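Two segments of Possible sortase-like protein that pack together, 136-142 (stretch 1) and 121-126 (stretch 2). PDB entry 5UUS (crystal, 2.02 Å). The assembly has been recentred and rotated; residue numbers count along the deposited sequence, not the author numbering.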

# COMPACT_ATOMS: atom_id res chain seq x y z
N GLU A 136 10.53 0.09 -17.00
CA GLU A 136 10.63 0.29 -15.56
C GLU A 136 9.82 -0.78 -14.81
O GLU A 136 10.25 -1.29 -13.76
CB GLU A 136 10.17 1.69 -15.16
CG GLU A 136 11.14 2.77 -15.61
CD GLU A 136 10.62 4.17 -15.34
OE1 GLU A 136 9.48 4.32 -14.86
OE2 GLU A 136 11.37 5.13 -15.63
N ALA A 137 8.65 -1.11 -15.36
CA ALA A 137 7.78 -2.08 -14.74
C ALA A 137 8.39 -3.48 -14.83
O ALA A 137 8.26 -4.29 -13.90
CB ALA A 137 6.42 -2.04 -15.38
N MET A 138 9.10 -3.74 -15.92
CA MET A 138 9.77 -5.03 -16.11
C MET A 138 10.89 -5.29 -15.10
O MET A 138 11.36 -6.41 -14.99
CB MET A 138 10.34 -5.12 -17.53
CG MET A 138 9.29 -5.39 -18.59
SD MET A 138 8.50 -6.99 -18.32
CE MET A 138 9.94 -8.05 -18.21
N GLY A 139 11.29 -4.26 -14.37
CA GLY A 139 12.29 -4.42 -13.33
C GLY A 139 11.84 -5.20 -12.10
O GLY A 139 12.68 -5.73 -11.38
N CYS A 140 10.53 -5.28 -11.85
CA CYS A 140 10.07 -5.98 -10.64
C CYS A 140 8.69 -6.61 -10.74
O CYS A 140 8.28 -7.33 -9.85
CB CYS A 140 10.09 -5.02 -9.44
SG CYS A 140 9.06 -3.58 -9.65
N PHE A 141 7.95 -6.33 -11.82
CA PHE A 141 6.64 -6.96 -11.99
C PHE A 141 6.72 -8.12 -12.98
O PHE A 141 7.73 -8.29 -13.66
CB PHE A 141 5.63 -5.91 -12.45
CG PHE A 141 5.45 -4.78 -11.47
CD1 PHE A 141 4.74 -4.98 -10.29
CD2 PHE A 141 5.99 -3.53 -11.72
CE1 PHE A 141 4.58 -3.96 -9.37
CE2 PHE A 141 5.83 -2.49 -10.81
CZ PHE A 141 5.11 -2.70 -9.63
N THR A 142 5.67 -8.92 -13.07
CA THR A 142 5.62 -9.99 -14.07
C THR A 142 5.47 -9.35 -15.45
O THR A 142 5.11 -8.17 -15.56
CB THR A 142 4.47 -10.96 -13.79
OG1 THR A 142 3.22 -10.31 -14.05
CG2 THR A 142 4.48 -11.41 -12.30
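Stretch 2 121-126: YRVMPV

Stretch 2 lies against stretch 1 through a small, mostly van der Waals contact, with no direct hydrogen bond between the two and a single water joining them at one end. The surface buried, both sides summed, is 316 Å².

Stretch 2 enters as a strand through Tyr121, Arg122 and Val123 (phi/psi of Arg122 -129/132) and continues from Met124 as an extended loop, with Pro125 at -55/136. Stretch 1 begins in helical geometry at Glu136 and Ala137 and then turns; Phe141 N donates to Ala137 O at 2.9 Å and Cys140 N to the same oxygen at 3.2 Å. The nearest CA pairs give the direction: Ala137 CA lies 6.3 Å from Pro125 CA, and Cys140 CA lies 7.6 Å from Arg122 CA. Numbering thus rises along one stretch as it falls along the other, so the two run in opposite senses.

At the strand end, Arg122 and Cys140 both direct their CA-to-CB bonds toward the partner, and Arg122 CD approaches Cys140 CB to 3.6 Å. Phe141, whose CA-to-CB bond points sideways, reaches stretch 2 with the end of its ring (chi1 -60°, m). Its CZ comes within 3.3 Å of Arg122 O and 3.9 Å of Val123 O, both at the ring edge near its plane. The same CZ lies 4.2 Å from Met124 CG, while Phe141 CE2 is 4.4 Å from Pro125 CD, extending the contact with apolar atoms.

Pro125 then meets the helical residues: its CG is 4.0 Å from Ala137 CB, and its CB 3.8 Å from Glu136 OE1. Water 1 completes this end, accepting from Val126 N at 2.9 Å and donating to Glu136 OE1 at 2.7 Å, thereby spanning the 4.4 Å between Val126 N and Glu136 OE1.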

# COMPACT_ATOMS: atom_id res chain seq x y z
N TYR A 121 4.23 -5.15 -1.77
CA TYR A 121 3.84 -4.26 -2.86
C TYR A 121 5.06 -3.52 -3.41
O TYR A 121 6.02 -3.29 -2.70
CB TYR A 121 2.81 -3.25 -2.39
CG TYR A 121 1.49 -3.82 -1.94
CD1 TYR A 121 1.31 -4.24 -0.62
CD2 TYR A 121 0.41 -3.89 -2.81
CE1 TYR A 121 0.08 -4.75 -0.19
CE2 TYR A 121 -0.83 -4.39 -2.38
CZ TYR A 121 -0.98 -4.82 -1.07
OH TYR A 121 -2.20 -5.30 -0.63
N ARG A 122 5.01 -3.15 -4.69
CA ARG A 122 6.11 -2.40 -5.27
C ARG A 122 5.60 -1.15 -5.98
O ARG A 122 4.60 -1.20 -6.70
CB ARG A 122 6.90 -3.31 -6.20
CG ARG A 122 7.57 -4.43 -5.41
CD ARG A 122 8.87 -4.84 -6.01
NE ARG A 122 9.52 -5.88 -5.21
CZ ARG A 122 10.66 -5.70 -4.55
NH1 ARG A 122 11.31 -4.54 -4.60
NH2 ARG A 122 11.16 -6.70 -3.85
N VAL A 123 6.25 -0.03 -5.69
CA VAL A 123 5.84 1.25 -6.24
C VAL A 123 5.77 1.18 -7.77
O VAL A 123 6.70 0.69 -8.44
CB VAL A 123 6.80 2.38 -5.79
CG1 VAL A 123 6.44 3.69 -6.46
CG2 VAL A 123 6.75 2.52 -4.25
N MET A 124 4.65 1.63 -8.31
CA MET A 124 4.44 1.56 -9.76
C MET A 124 5.22 2.64 -10.51
O MET A 124 5.66 3.61 -9.90
CB MET A 124 2.94 1.68 -10.06
CG MET A 124 2.18 0.33 -9.68
SD MET A 124 0.41 0.58 -9.81
CE MET A 124 0.20 0.87 -11.57
N PRO A 125 5.39 2.51 -11.83
CA PRO A 125 6.12 3.57 -12.55
C PRO A 125 5.54 4.99 -12.36
O PRO A 125 4.32 5.20 -12.40
CB PRO A 125 6.00 3.14 -14.02
CG PRO A 125 5.87 1.63 -13.94
CD PRO A 125 5.05 1.37 -12.70
N VAL A 126 6.44 5.96 -12.14
CA VAL A 126 6.08 7.34 -11.89
C VAL A 126 6.31 8.23 -13.14
O VAL A 126 7.41 8.29 -13.65
CB VAL A 126 6.89 7.88 -10.69
CG1 VAL A 126 6.56 9.34 -10.42
CG2 VAL A 126 6.65 7.01 -9.44
O HOH W 1 9.30 5.86 -12.60